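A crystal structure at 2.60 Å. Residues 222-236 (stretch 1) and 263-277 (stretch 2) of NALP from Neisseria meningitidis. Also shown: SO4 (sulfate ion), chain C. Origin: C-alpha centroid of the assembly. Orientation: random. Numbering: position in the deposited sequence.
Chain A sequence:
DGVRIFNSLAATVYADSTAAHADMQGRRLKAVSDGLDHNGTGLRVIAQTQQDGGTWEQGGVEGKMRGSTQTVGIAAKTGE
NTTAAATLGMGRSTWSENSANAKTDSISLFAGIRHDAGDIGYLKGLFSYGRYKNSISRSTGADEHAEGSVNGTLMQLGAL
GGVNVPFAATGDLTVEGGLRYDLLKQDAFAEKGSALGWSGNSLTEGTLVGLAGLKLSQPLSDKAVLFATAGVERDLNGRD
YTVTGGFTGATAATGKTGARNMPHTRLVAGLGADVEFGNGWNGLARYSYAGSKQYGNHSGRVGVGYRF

Stretch 1, residues 222-236: DKAVLFATAGVERDL
Stretch 2 263-277: PHTRLVAGLGADVEF

Residues 224-235 form a strand that pairs antiparallel with the strand of stretch 2, which runs on through Phe277 (N-to-C directions 165° apart, axes 4.5 Å at closest approach). Both backbones are extended, with phi mostly -90 to -165° and psi 120 to 175°.

Val225-Asp274, Phe227-Gly272, Thr229-Gly270, Gly231-Val268 and Glu233-Arg266 are the hydrogen-bonded pairs. Gly231 N to Val268 O is 2.7 Å; Val268 N to Gly231 O is 2.9 Å. Arg266 N to Glu233 O is 2.7 Å, but the return bond, Glu233 N to Arg266 O, is weak at 3.1 Å. Glu276 N extends the ladder to Lys223 O at 2.9 Å. Between these rungs, CA-H...O contacts fill in, such as Ala273 CA to Val225 O at 3.1 Å.

Ala224, Leu226, Ala228, Ala230 and Val232 share one face with Val275, Ala273, Leu271, Ala269 and Leu267. Val232 CG2 (chi1 t) lies 4.0 Å from Leu267 CD2 (Leu267 m, t).

On the other face, Phe227 (chi1 19°, chi2 80°) leans across Gly272. A CB there would clash with Phe227 CE1; one on Gly270 would clash with Thr229 OG1 (chi1 p). Asp274 OD1 meets the ring edge, 2.9 Å from Phe227 CZ.

At the far end, one water accepts from Asp235 N (2.5 Å) and donates to His264 O (2.6 Å). Thr265 N donates to sulfate O3 at 3.0 Å.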

# COMPACT_ATOMS: atom_id res chain seq x y z
N ASP A 222 22.36 -0.42 -20.53
CA ASP A 222 22.76 0.70 -19.68
C ASP A 222 21.58 1.55 -19.30
O ASP A 222 21.70 2.36 -18.39
CB ASP A 222 23.78 1.60 -20.42
CG ASP A 222 23.40 1.83 -21.88
OD1 ASP A 222 23.38 0.84 -22.66
OD2 ASP A 222 23.10 2.95 -22.35
N LYS A 223 20.45 1.39 -19.99
CA LYS A 223 19.28 2.25 -19.81
C LYS A 223 17.98 1.50 -19.48
O LYS A 223 16.88 2.05 -19.58
CB LYS A 223 19.06 3.12 -21.06
CG LYS A 223 20.15 3.01 -21.97
N ALA A 224 18.07 0.24 -19.08
CA ALA A 224 16.86 -0.47 -18.67
C ALA A 224 17.15 -1.72 -17.88
O ALA A 224 18.19 -2.36 -18.02
CB ALA A 224 15.98 -0.78 -19.87
N VAL A 225 16.21 -2.02 -17.02
CA VAL A 225 16.29 -3.17 -16.14
C VAL A 225 14.87 -3.70 -16.04
O VAL A 225 13.93 -2.94 -16.11
CB VAL A 225 16.83 -2.80 -14.73
CG1 VAL A 225 15.93 -1.75 -14.09
CG2 VAL A 225 17.00 -4.06 -13.84
N LEU A 226 14.79 -5.03 -15.92
CA LEU A 226 13.56 -5.77 -15.72
C LEU A 226 13.72 -6.57 -14.42
O LEU A 226 14.74 -7.20 -14.22
CB LEU A 226 13.39 -6.70 -16.92
CG LEU A 226 12.43 -7.89 -16.75
CD1 LEU A 226 11.03 -7.45 -17.11
CD2 LEU A 226 12.90 -9.07 -17.60
N PHE A 227 12.74 -6.56 -13.53
CA PHE A 227 12.81 -7.46 -12.36
C PHE A 227 11.59 -8.33 -12.20
O PHE A 227 10.52 -7.95 -12.62
CB PHE A 227 13.06 -6.73 -11.05
CG PHE A 227 12.74 -5.31 -11.11
CD1 PHE A 227 11.44 -4.88 -10.99
CD2 PHE A 227 13.76 -4.36 -11.30
CE1 PHE A 227 11.13 -3.50 -11.04
CE2 PHE A 227 13.47 -2.97 -11.36
CZ PHE A 227 12.15 -2.54 -11.22
N ALA A 228 11.81 -9.51 -11.64
CA ALA A 228 10.74 -10.34 -11.15
C ALA A 228 10.80 -10.22 -9.62
O ALA A 228 11.87 -10.02 -9.07
CB ALA A 228 10.93 -11.75 -11.60
N THR A 229 9.63 -10.30 -8.97
CA THR A 229 9.49 -10.32 -7.50
C THR A 229 8.60 -11.45 -7.04
O THR A 229 7.56 -11.72 -7.63
CB THR A 229 8.83 -9.04 -6.94
OG1 THR A 229 7.58 -8.81 -7.62
CG2 THR A 229 9.66 -7.81 -7.18
N ALA A 230 8.99 -12.08 -5.94
CA ALA A 230 8.16 -13.06 -5.25
C ALA A 230 8.23 -12.71 -3.77
O ALA A 230 9.29 -12.37 -3.27
CB ALA A 230 8.66 -14.43 -5.51
N GLY A 231 7.10 -12.77 -3.07
CA GLY A 231 7.08 -12.33 -1.68
C GLY A 231 6.04 -13.02 -0.85
O GLY A 231 5.12 -13.65 -1.34
N VAL A 232 6.18 -12.83 0.45
CA VAL A 232 5.33 -13.44 1.44
C VAL A 232 4.95 -12.33 2.43
O VAL A 232 5.70 -11.38 2.66
CB VAL A 232 6.13 -14.57 2.08
CG1 VAL A 232 5.76 -14.81 3.48
CG2 VAL A 232 5.99 -15.83 1.24
N GLU A 233 3.75 -12.41 2.96
CA GLU A 233 3.19 -11.35 3.79
C GLU A 233 2.05 -11.94 4.62
O GLU A 233 1.27 -12.74 4.15
CB GLU A 233 2.74 -10.22 2.88
CG GLU A 233 1.82 -9.17 3.49
CD GLU A 233 1.99 -7.77 2.85
OE1 GLU A 233 2.85 -7.61 1.87
OE2 GLU A 233 1.31 -6.83 3.37
N ARG A 234 1.99 -11.58 5.88
CA ARG A 234 1.06 -12.22 6.78
C ARG A 234 0.87 -11.38 8.03
O ARG A 234 1.84 -10.96 8.63
CB ARG A 234 1.59 -13.58 7.20
CG ARG A 234 0.61 -14.45 7.97
CD ARG A 234 1.24 -15.70 8.40
NE ARG A 234 0.31 -16.80 8.64
CZ ARG A 234 -0.36 -16.93 9.75
NH1 ARG A 234 -0.27 -16.02 10.73
NH2 ARG A 234 -1.14 -17.96 9.89
N ASP A 235 -0.35 -11.19 8.46
CA ASP A 235 -0.53 -10.48 9.71
C ASP A 235 -0.04 -11.41 10.82
O ASP A 235 -0.21 -12.62 10.77
CB ASP A 235 -1.97 -10.03 9.91
CG ASP A 235 -2.41 -8.98 8.90
OD1 ASP A 235 -1.58 -8.40 8.19
OD2 ASP A 235 -3.59 -8.66 8.74
N LEU A 236 0.68 -10.84 11.76
CA LEU A 236 1.25 -11.61 12.85
C LEU A 236 0.34 -11.60 14.05
O LEU A 236 0.50 -12.43 14.95
CB LEU A 236 2.68 -11.12 13.18
CG LEU A 236 3.60 -11.15 11.96
CD1 LEU A 236 5.04 -10.77 12.30
CD2 LEU A 236 3.54 -12.54 11.31
N PRO A 263 -6.38 -14.53 9.59
CA PRO A 263 -4.95 -14.15 9.37
C PRO A 263 -4.28 -15.18 8.49
O PRO A 263 -4.03 -16.32 8.92
CB PRO A 263 -4.36 -14.12 10.79
CG PRO A 263 -5.30 -15.07 11.63
CD PRO A 263 -6.57 -15.40 10.77
N HIS A 264 -4.05 -14.83 7.24
CA HIS A 264 -3.50 -15.82 6.29
C HIS A 264 -2.29 -15.25 5.67
O HIS A 264 -2.15 -14.03 5.60
CB HIS A 264 -4.52 -16.21 5.21
CG HIS A 264 -5.70 -16.97 5.74
ND1 HIS A 264 -6.67 -16.37 6.54
CD2 HIS A 264 -6.06 -18.27 5.61
CE1 HIS A 264 -7.57 -17.28 6.87
NE2 HIS A 264 -7.24 -18.44 6.31
N THR A 265 -1.39 -16.14 5.27
CA THR A 265 -0.19 -15.80 4.50
C THR A 265 -0.60 -15.49 3.07
O THR A 265 -1.24 -16.31 2.46
CB THR A 265 0.75 -17.02 4.49
OG1 THR A 265 1.29 -17.21 5.79
CG2 THR A 265 2.00 -16.80 3.67
N ARG A 266 -0.25 -14.32 2.54
CA ARG A 266 -0.27 -14.18 1.06
C ARG A 266 1.04 -14.26 0.32
O ARG A 266 2.02 -13.81 0.81
CB ARG A 266 -0.96 -12.92 0.56
CG ARG A 266 -0.49 -11.67 1.10
CD ARG A 266 -1.58 -10.74 1.12
NE ARG A 266 -2.72 -11.26 1.90
CZ ARG A 266 -3.69 -10.48 2.34
NH1 ARG A 266 -3.65 -9.15 2.11
NH2 ARG A 266 -4.70 -11.03 3.02
N LEU A 267 0.99 -14.87 -0.85
CA LEU A 267 2.07 -14.92 -1.80
C LEU A 267 1.82 -13.78 -2.77
O LEU A 267 0.71 -13.59 -3.20
CB LEU A 267 2.03 -16.24 -2.59
CG LEU A 267 1.91 -17.53 -1.76
CD1 LEU A 267 2.13 -18.82 -2.61
CD2 LEU A 267 2.89 -17.52 -0.56
N VAL A 268 2.85 -13.02 -3.08
CA VAL A 268 2.78 -12.01 -4.09
C VAL A 268 3.83 -12.25 -5.13
O VAL A 268 5.00 -12.34 -4.78
CB VAL A 268 3.09 -10.62 -3.51
CG1 VAL A 268 3.01 -9.56 -4.62
CG2 VAL A 268 2.16 -10.31 -2.35
N ALA A 269 3.45 -12.34 -6.40
CA ALA A 269 4.42 -12.36 -7.51
C ALA A 269 4.27 -11.07 -8.31
O ALA A 269 3.21 -10.44 -8.27
CB ALA A 269 4.20 -13.58 -8.39
N GLY A 270 5.31 -10.67 -9.03
CA GLY A 270 5.31 -9.37 -9.68
C GLY A 270 6.32 -9.17 -10.76
O GLY A 270 7.23 -9.97 -10.92
N LEU A 271 6.13 -8.11 -11.54
CA LEU A 271 7.02 -7.79 -12.65
C LEU A 271 7.33 -6.35 -12.68
O LEU A 271 6.53 -5.57 -12.30
CB LEU A 271 6.39 -8.10 -14.00
CG LEU A 271 6.34 -9.56 -14.34
CD1 LEU A 271 5.77 -9.65 -15.73
CD2 LEU A 271 7.73 -10.21 -14.28
N GLY A 272 8.48 -6.01 -13.22
CA GLY A 272 8.82 -4.61 -13.31
C GLY A 272 9.83 -4.27 -14.37
O GLY A 272 10.39 -5.13 -15.01
N ALA A 273 10.04 -2.97 -14.53
CA ALA A 273 10.99 -2.43 -15.47
C ALA A 273 11.15 -0.95 -15.18
O ALA A 273 10.16 -0.24 -15.19
CB ALA A 273 10.46 -2.64 -16.88
N ASP A 274 12.38 -0.52 -14.83
CA ASP A 274 12.79 0.92 -14.89
C ASP A 274 13.43 1.19 -16.27
O ASP A 274 14.25 0.40 -16.71
CB ASP A 274 13.92 1.26 -13.87
CG ASP A 274 13.52 1.12 -12.38
OD1 ASP A 274 13.52 -0.01 -11.82
OD2 ASP A 274 13.30 2.12 -11.66
N VAL A 275 13.12 2.30 -16.93
CA VAL A 275 13.88 2.69 -18.12
C VAL A 275 14.37 4.15 -18.05
O VAL A 275 13.61 5.03 -17.70
CB VAL A 275 13.07 2.42 -19.45
CG1 VAL A 275 12.30 1.11 -19.38
CG2 VAL A 275 12.13 3.57 -19.80
N GLU A 276 15.64 4.39 -18.39
CA GLU A 276 16.19 5.76 -18.58
C GLU A 276 15.91 6.26 -20.00
O GLU A 276 16.50 5.74 -20.93
CB GLU A 276 17.71 5.79 -18.34
CG GLU A 276 18.15 5.44 -16.91
CD GLU A 276 17.78 6.50 -15.87
OE1 GLU A 276 17.67 7.71 -16.22
OE2 GLU A 276 17.58 6.13 -14.69
N PHE A 277 15.02 7.25 -20.15
CA PHE A 277 14.67 7.83 -21.48
C PHE A 277 15.69 8.81 -22.02
O PHE A 277 15.75 9.04 -23.23
CB PHE A 277 13.33 8.56 -21.44
CG PHE A 277 12.15 7.66 -21.28
CD1 PHE A 277 11.96 6.59 -22.15
CD2 PHE A 277 11.25 7.84 -20.23
CE1 PHE A 277 10.89 5.73 -21.99
CE2 PHE A 277 10.17 6.98 -20.06
CZ PHE A 277 9.99 5.93 -20.94
S SO4 C . -2.97 -20.18 5.76
O1 SO4 C . -3.29 -20.00 7.20
O2 SO4 C . -4.17 -20.73 5.10
O3 SO4 C . -2.50 -18.94 5.14
O4 SO4 C . -1.86 -21.11 5.54
O HOH W 1 -2.14 -11.64 6.74